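PDB 4Y25: poly-beta-1,6-N-acetyl-D-glucosamine export protein from Escherichia coli, which exports the biofilm polysaccharide poly-beta-1,6-N-acetyl-D-glucosamine across the outer membrane, the modelled part being its C-terminal beta-barrel. Local coordinates for residues A[182-187]-A[217-222]; A[231-236]-A[257-262]; A[170-175]-A[188-193]. All coordinates share one frame; numbering follows the deposited sequence.

Interaction 1 of 3, residues A[182-187]-A[217-222]; sequences YLIVDF and EASHLL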
# COMPACT_ATOMS: atom_id res chain seq x y z
N TYR A 182 17.63 -8.91 19.25
CA TYR A 182 18.21 -7.94 18.33
C TYR A 182 17.80 -8.16 16.87
O TYR A 182 17.89 -7.25 16.05
CB TYR A 182 19.73 -7.95 18.46
CG TYR A 182 20.37 -9.28 18.09
CD1 TYR A 182 20.77 -9.54 16.79
CD2 TYR A 182 20.56 -10.26 19.05
CE1 TYR A 182 21.34 -10.75 16.44
CE2 TYR A 182 21.14 -11.48 18.71
CZ TYR A 182 21.53 -11.71 17.41
OH TYR A 182 22.10 -12.92 17.07
N LEU A 183 17.37 -9.38 16.55
CA LEU A 183 17.09 -9.74 15.16
C LEU A 183 15.85 -10.62 15.01
O LEU A 183 15.73 -11.65 15.66
CB LEU A 183 18.30 -10.47 14.57
CG LEU A 183 18.06 -11.28 13.29
CD1 LEU A 183 17.78 -10.37 12.10
CD2 LEU A 183 19.24 -12.20 13.01
N ILE A 184 14.94 -10.21 14.13
CA ILE A 184 13.82 -11.08 13.77
C ILE A 184 13.81 -11.35 12.26
O ILE A 184 14.17 -10.48 11.46
CB ILE A 184 12.46 -10.50 14.21
CG1 ILE A 184 12.07 -9.28 13.37
CG2 ILE A 184 12.47 -10.17 15.69
CD1 ILE A 184 10.67 -8.78 13.65
N VAL A 185 13.43 -12.56 11.90
CA VAL A 185 13.40 -12.96 10.50
C VAL A 185 12.04 -13.56 10.16
O VAL A 185 11.64 -14.58 10.72
CB VAL A 185 14.50 -13.98 10.17
CG1 VAL A 185 14.43 -14.37 8.70
CG2 VAL A 185 15.87 -13.42 10.51
N ASP A 186 11.33 -12.91 9.24
CA ASP A 186 10.03 -13.40 8.81
C ASP A 186 10.08 -14.02 7.42
O ASP A 186 10.82 -13.55 6.55
CB ASP A 186 9.00 -12.27 8.83
CG ASP A 186 8.48 -11.97 10.21
OD1 ASP A 186 8.51 -12.88 11.06
OD2 ASP A 186 8.05 -10.82 10.45
N PHE A 187 9.30 -15.07 7.23
CA PHE A 187 9.08 -15.62 5.90
C PHE A 187 7.75 -15.09 5.38
O PHE A 187 6.71 -15.32 5.99
CB PHE A 187 9.10 -17.15 5.93
CG PHE A 187 8.79 -17.80 4.61
CD1 PHE A 187 9.55 -17.51 3.49
CD2 PHE A 187 7.76 -18.72 4.50
CE1 PHE A 187 9.28 -18.11 2.28
CE2 PHE A 187 7.48 -19.33 3.29
CZ PHE A 187 8.24 -19.02 2.17
N GLU A 217 11.98 -11.35 5.19
CA GLU A 217 12.32 -10.03 5.69
C GLU A 217 13.06 -10.18 7.01
O GLU A 217 12.71 -11.03 7.83
CB GLU A 217 11.07 -9.17 5.86
CG GLU A 217 11.35 -7.72 6.21
CD GLU A 217 10.09 -6.90 6.36
OE1 GLU A 217 9.81 -6.07 5.47
OE2 GLU A 217 9.38 -7.07 7.38
N ALA A 218 14.09 -9.37 7.20
CA ALA A 218 14.88 -9.42 8.42
C ALA A 218 15.02 -8.04 9.04
O ALA A 218 15.58 -7.13 8.43
CB ALA A 218 16.25 -10.02 8.14
N SER A 219 14.50 -7.89 10.25
CA SER A 219 14.63 -6.64 10.99
C SER A 219 15.77 -6.72 11.99
O SER A 219 15.71 -7.49 12.94
CB SER A 219 13.33 -6.30 11.73
OG SER A 219 12.26 -6.11 10.81
N HIS A 220 16.82 -5.94 11.76
CA HIS A 220 17.95 -5.90 12.68
C HIS A 220 17.93 -4.62 13.49
O HIS A 220 17.64 -3.54 12.97
CB HIS A 220 19.27 -6.04 11.93
CG HIS A 220 20.46 -6.12 12.84
ND1 HIS A 220 21.50 -5.21 12.80
CD2 HIS A 220 20.78 -7.01 13.82
CE1 HIS A 220 22.40 -5.54 13.71
NE2 HIS A 220 21.98 -6.62 14.34
N LEU A 221 18.24 -4.74 14.78
CA LEU A 221 18.20 -3.60 15.69
C LEU A 221 19.57 -2.95 15.84
O LEU A 221 20.52 -3.58 16.31
CB LEU A 221 17.66 -4.03 17.05
CG LEU A 221 17.29 -2.92 18.02
CD1 LEU A 221 16.27 -1.98 17.40
CD2 LEU A 221 16.76 -3.50 19.32
N LEU A 222 19.66 -1.68 15.45
CA LEU A 222 20.93 -0.95 15.49
C LEU A 222 21.20 -0.37 16.88
O LEU A 222 22.32 -0.41 17.37
CB LEU A 222 20.93 0.16 14.44
CG LEU A 222 20.83 -0.31 12.99
CD1 LEU A 222 20.83 0.87 12.04
CD2 LEU A 222 21.98 -1.25 12.66

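Interaction 2 of 3, residues A[231-236]-A[257-262]; sequences EQIFSA and GQRISW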
# COMPACT_ATOMS: atom_id res chain seq x y z
N GLU A 231 16.14 0.76 13.82
CA GLU A 231 16.35 -0.54 13.19
C GLU A 231 16.57 -0.44 11.68
O GLU A 231 16.17 0.53 11.05
CB GLU A 231 15.16 -1.47 13.47
CG GLU A 231 13.86 -1.03 12.82
CD GLU A 231 12.81 -2.12 12.82
OE1 GLU A 231 13.13 -3.27 13.18
OE2 GLU A 231 11.65 -1.83 12.45
N GLN A 232 17.22 -1.45 11.11
CA GLN A 232 17.35 -1.55 9.67
C GLN A 232 16.58 -2.75 9.14
O GLN A 232 16.52 -3.80 9.78
CB GLN A 232 18.82 -1.65 9.25
CG GLN A 232 19.53 -2.89 9.74
CD GLN A 232 20.95 -2.97 9.25
OE1 GLN A 232 21.42 -2.11 8.51
NE2 GLN A 232 21.66 -4.02 9.66
N ILE A 233 15.99 -2.58 7.96
CA ILE A 233 15.16 -3.62 7.38
C ILE A 233 15.75 -4.11 6.06
O ILE A 233 15.93 -3.34 5.12
CB ILE A 233 13.73 -3.11 7.13
CG1 ILE A 233 13.17 -2.47 8.40
CG2 ILE A 233 12.85 -4.24 6.64
CD1 ILE A 233 12.03 -1.50 8.14
N PHE A 234 16.06 -5.40 6.00
CA PHE A 234 16.48 -6.01 4.75
C PHE A 234 15.46 -7.05 4.31
O PHE A 234 15.05 -7.91 5.10
CB PHE A 234 17.86 -6.66 4.88
CG PHE A 234 18.28 -7.42 3.66
CD1 PHE A 234 18.49 -6.76 2.46
CD2 PHE A 234 18.47 -8.79 3.71
CE1 PHE A 234 18.87 -7.46 1.33
CE2 PHE A 234 18.85 -9.49 2.58
CZ PHE A 234 19.05 -8.83 1.39
N SER A 235 15.05 -6.97 3.05
CA SER A 235 14.08 -7.92 2.50
C SER A 235 14.50 -8.36 1.11
O SER A 235 15.05 -7.57 0.33
CB SER A 235 12.68 -7.31 2.46
OG SER A 235 12.64 -6.18 1.61
N ALA A 236 14.25 -9.63 0.79
CA ALA A 236 14.62 -10.19 -0.50
C ALA A 236 13.63 -11.26 -0.94
O ALA A 236 13.12 -12.02 -0.12
CB ALA A 236 16.03 -10.76 -0.44
N GLY A 257 15.90 -0.66 4.16
CA GLY A 257 15.31 0.49 4.81
C GLY A 257 15.69 0.60 6.27
O GLY A 257 16.30 -0.31 6.84
N GLN A 258 15.35 1.73 6.88
CA GLN A 258 15.60 1.95 8.30
C GLN A 258 14.42 2.62 8.98
O GLN A 258 13.68 3.38 8.36
CB GLN A 258 16.86 2.78 8.51
CG GLN A 258 18.14 2.02 8.25
CD GLN A 258 19.36 2.90 8.30
OE1 GLN A 258 19.37 3.94 8.96
NE2 GLN A 258 20.40 2.50 7.58
N ARG A 259 14.25 2.33 10.27
CA ARG A 259 13.16 2.89 11.06
C ARG A 259 13.69 3.63 12.29
O ARG A 259 14.64 3.18 12.93
CB ARG A 259 12.20 1.78 11.50
CG ARG A 259 11.18 1.38 10.46
CD ARG A 259 9.98 2.32 10.51
NE ARG A 259 9.17 2.22 9.31
CZ ARG A 259 8.16 3.04 9.02
NH1 ARG A 259 7.84 4.02 9.86
NH2 ARG A 259 7.47 2.87 7.90
N ILE A 260 13.07 4.76 12.60
CA ILE A 260 13.36 5.50 13.82
C ILE A 260 12.07 5.71 14.61
O ILE A 260 11.07 6.19 14.07
CB ILE A 260 14.01 6.86 13.53
CG1 ILE A 260 15.51 6.70 13.29
CG2 ILE A 260 13.80 7.82 14.70
CD1 ILE A 260 16.30 6.46 14.56
N SER A 261 12.09 5.34 15.89
CA SER A 261 10.97 5.61 16.78
C SER A 261 11.48 6.44 17.94
O SER A 261 12.49 6.09 18.55
CB SER A 261 10.34 4.31 17.28
OG SER A 261 9.31 4.58 18.21
N TRP A 262 10.81 7.56 18.23
CA TRP A 262 11.29 8.46 19.27
C TRP A 262 10.19 8.99 20.19
O TRP A 262 9.36 9.79 19.77
CB TRP A 262 12.03 9.64 18.64
CG TRP A 262 13.01 10.27 19.58
CD1 TRP A 262 12.80 11.36 20.37
CD2 TRP A 262 14.34 9.83 19.84
NE1 TRP A 262 13.93 11.63 21.11
CE2 TRP A 262 14.89 10.70 20.80
CE3 TRP A 262 15.13 8.78 19.36
CZ2 TRP A 262 16.19 10.56 21.28
CZ3 TRP A 262 16.42 8.64 19.84
CH2 TRP A 262 16.94 9.53 20.79

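Interaction 3 of 3, residues A[170-175]-A[188-193]; sequences SLEGQE and LPSLYY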
# COMPACT_ATOMS: atom_id res chain seq x y z
N SER A 170 -5.16 -11.60 -3.82
CA SER A 170 -3.85 -11.81 -3.22
C SER A 170 -3.94 -12.73 -2.02
O SER A 170 -4.97 -12.78 -1.34
CB SER A 170 -3.22 -10.48 -2.82
OG SER A 170 -4.00 -9.83 -1.82
N LEU A 171 -2.87 -13.47 -1.77
CA LEU A 171 -2.80 -14.34 -0.60
C LEU A 171 -1.40 -14.27 0.00
O LEU A 171 -0.43 -14.70 -0.61
CB LEU A 171 -3.15 -15.78 -0.97
CG LEU A 171 -2.95 -16.82 0.13
CD1 LEU A 171 -3.74 -16.45 1.38
CD2 LEU A 171 -3.35 -18.20 -0.36
N GLU A 172 -1.31 -13.73 1.21
CA GLU A 172 -0.03 -13.55 1.87
C GLU A 172 0.10 -14.44 3.10
O GLU A 172 -0.89 -14.92 3.65
CB GLU A 172 0.18 -12.09 2.25
CG GLU A 172 0.33 -11.15 1.07
CD GLU A 172 0.85 -9.78 1.47
OE1 GLU A 172 1.44 -9.66 2.57
OE2 GLU A 172 0.66 -8.82 0.69
N GLY A 173 1.34 -14.65 3.52
CA GLY A 173 1.64 -15.37 4.74
C GLY A 173 2.76 -14.67 5.49
O GLY A 173 3.58 -13.98 4.89
N GLN A 174 2.79 -14.85 6.81
CA GLN A 174 3.85 -14.28 7.62
C GLN A 174 4.27 -15.28 8.69
O GLN A 174 3.60 -15.43 9.71
CB GLN A 174 3.41 -12.96 8.26
CG GLN A 174 4.50 -12.26 9.07
CD GLN A 174 4.16 -10.82 9.37
OE1 GLN A 174 3.09 -10.33 9.04
NE2 GLN A 174 5.10 -10.12 10.01
N GLU A 175 5.37 -15.98 8.44
CA GLU A 175 5.87 -16.97 9.38
C GLU A 175 7.18 -16.51 10.03
O GLU A 175 8.14 -16.19 9.34
CB GLU A 175 6.08 -18.31 8.68
CG GLU A 175 6.65 -19.39 9.57
CD GLU A 175 6.66 -20.74 8.89
OE1 GLU A 175 6.05 -20.85 7.81
OE2 GLU A 175 7.28 -21.68 9.43
N LEU A 188 7.79 -14.35 4.28
CA LEU A 188 6.59 -13.75 3.72
C LEU A 188 6.33 -14.20 2.29
O LEU A 188 6.66 -13.49 1.34
CB LEU A 188 6.67 -12.22 3.77
CG LEU A 188 6.73 -11.54 5.14
CD1 LEU A 188 8.16 -11.27 5.54
CD2 LEU A 188 5.92 -10.26 5.14
N PRO A 189 5.74 -15.39 2.13
CA PRO A 189 5.39 -15.89 0.80
C PRO A 189 4.14 -15.19 0.27
O PRO A 189 3.14 -15.12 0.97
CB PRO A 189 5.14 -17.37 1.03
CG PRO A 189 4.64 -17.44 2.44
CD PRO A 189 5.36 -16.34 3.19
N SER A 190 4.20 -14.68 -0.96
CA SER A 190 3.07 -13.96 -1.52
C SER A 190 2.56 -14.58 -2.81
O SER A 190 3.34 -15.02 -3.65
CB SER A 190 3.45 -12.49 -1.75
OG SER A 190 2.30 -11.72 -2.04
N LEU A 191 1.24 -14.61 -2.96
CA LEU A 191 0.60 -15.01 -4.20
C LEU A 191 -0.29 -13.88 -4.70
O LEU A 191 -0.86 -13.13 -3.91
CB LEU A 191 -0.22 -16.29 -4.01
CG LEU A 191 0.53 -17.52 -3.50
CD1 LEU A 191 -0.39 -18.72 -3.46
CD2 LEU A 191 1.75 -17.80 -4.35
N TYR A 192 -0.41 -13.75 -6.02
CA TYR A 192 -1.19 -12.67 -6.60
C TYR A 192 -1.83 -13.09 -7.92
O TYR A 192 -1.21 -13.77 -8.74
CB TYR A 192 -0.32 -11.44 -6.80
CG TYR A 192 -1.02 -10.28 -7.49
CD1 TYR A 192 -1.99 -9.53 -6.82
CD2 TYR A 192 -0.70 -9.93 -8.79
CE1 TYR A 192 -2.63 -8.47 -7.44
CE2 TYR A 192 -1.33 -8.87 -9.42
CZ TYR A 192 -2.29 -8.15 -8.74
OH TYR A 192 -2.92 -7.10 -9.37
N TYR A 193 -3.08 -12.67 -8.12
CA TYR A 193 -3.83 -12.97 -9.33
C TYR A 193 -4.54 -11.72 -9.83
O TYR A 193 -5.17 -11.00 -9.05
CB TYR A 193 -4.84 -14.09 -9.06
CG TYR A 193 -5.69 -14.48 -10.25
CD1 TYR A 193 -5.19 -15.28 -11.27
CD2 TYR A 193 -7.02 -14.07 -10.34
CE1 TYR A 193 -5.97 -15.64 -12.35
CE2 TYR A 193 -7.81 -14.42 -11.41
CZ TYR A 193 -7.28 -15.21 -12.42
OH TYR A 193 -8.07 -15.56 -13.49

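Interaction 1 of 3, residues A[182-187]-A[217-222]
The rings of Tyr182 and His220 meet at their edges, just before strand 183-195 begins to pair with strand 208-225. Tyr182 CD1 lies 3.9 Å from His220 CD2, and CD1 and CD2 each lie near the plane of the other ring. The side chains cross obliquely, and the rings touch edge to edge through CD1 and CD2. His220 CG is anti to its backbone N (chi1 -175°), and the ring reaches Tyr182 from there. Leu183, Val185 and Ala218 share the His220 face. Here Val185 CG2 approaches Ala218 CB at 4.2 Å. Leu183 CD1 lies 3.6 Å from the backbone atom Ser219 O.

The other face carries Ile184, Ser219, Asp186 and Glu217. Ile184 CG1 packs against Ser219 CB at 3.6 Å, placed there by a chi1 of 70°. Asp186 and Glu217 are a directly paired couple of acids, with Asp186 OD2 and Glu217 OE2 5.0 Å apart. Their repulsion is probably eased by Arg176, which forms a salt bridge with Asp186 OD1, and Gln174 holds OD2 by a hydrogen bond. The buried carboxylate of Asp186 is therefore gripped at both oxygens.

Backbone bonds fix the register. Ile184 and Ser219 exchange two, and so do Asp186 and Glu217. Leu221 N adds one to Tyr182 O at 2.8 Å.

This is regular antiparallel sheet in the transmembrane barrel. Strand 165-179 lies on one flank, where Val185 bonds to the backbone of Ile177 and Trp178. Strand 228-243 lies on the other flank and shares backbone hydrogen bonds with Ala218 (through Phe234) and His220 (through Gln232).

Interaction 2 of 3, residues A[231-236]-A[257-262]
Glu231 and Arg259 pair across the beta hairpin of strands 228-243 and 247-262, two neighbouring staves of the barrel. Their backbones exchange two hydrogen bonds, and Ile233 and Gly257 exchange two more. The Ile233 N to Gly257 O bond is nearly straight at the hydrogen (174°), although the donor sits above the carbonyl plane. The side chains of Glu231 and Arg259 lie side by side and point the same way. Glu231 CG touches Arg259 CB at 3.5 Å. Arg259 CG, anti to the carbonyl carbon (chi1 -82°), lies 3.8 Å from Ile233 CD1; the chain then bends at chi2. On the other face, Gln232 CB meets Gln258 CG at 3.9 Å. The two amide ends find a common partner in Tyr256 OH, which bonds to Gln232 OE1 and Gln258 NE2. Trp230 NE1 bonds to Gln258 OE1.

Glu231 and Arg259 form no salt bridge with each other: Glu231 OE2 and Arg259 NE are 5.7 Å apart, and the carboxylate and guanidinium planes are turned 62° from one another. The guanidinium instead pairs with Asp292 and Asp267. The contact thus joins the aliphatic stems, while the positive charge serves acids farther round the barrel wall.

Interaction 3 of 3, residues A[170-175]-A[188-193]
Leu171 and Leu191 form the central pair, joined by two backbone hydrogen bonds. Leu171 N reaches Leu191 O at 3.0 Å, and Leu191 N returns to Leu171 O at 2.9 Å. Their side chains share one face of the sheet, with CB of Leu171 4.3 Å from CB of Leu191. The opposite face carries Ser170, Glu172, Ser190 and Tyr192. There Glu172 CG is anti to its carbonyl carbon (chi1 -67°), which sets it 3.7 Å from Ser190 OG. The CB of Ser170 comes to the edge of the Tyr192 ring, 4.3 Å from Tyr192 CD1.

Pairing thins toward Leu188. Gly173 N makes a weak bond to Pro189 O at 3.2 Å. The proline ring lies beside the glycine, with Pro189 CD 3.4 Å from Gly173 O. Proline has no N-H to donate, and the paired strand begins again at Ser190.

In the next shell, Tyr192 OH is tied to Glu168 and Glu194, which hold the far end of the ring.

The two segments belong to the beta hairpin of strands 165-179 and 183-195. Strand 149-160 flanks it at Ser170, Leu171 and Gln174. Strand 208-225 covers the other flank, where Leu191 touches Ile212 and Leu188 touches Glu217.

All three interactions lie in one antiparallel sheet that closes into the 16-stranded barrel, the membrane domain of the exporter. They span five consecutive strands, from 165-179 to 247-262. Interactions 1 and 3 share strand 183-195, and their segments alternate along the chain; their centres are 19 Å apart. Interaction 2 follows both in sequence. Its centre is 9 Å from that of interaction 1, and the two join where Ala218 N meets Phe234 O and His220 O meets Gln232 N. Interactions 2 and 3 do not touch, with nearest atoms about 7 Å apart. With the bonds between interactions 1 and 2, the three contacts link the five strands into one stretch of the wall around the pore.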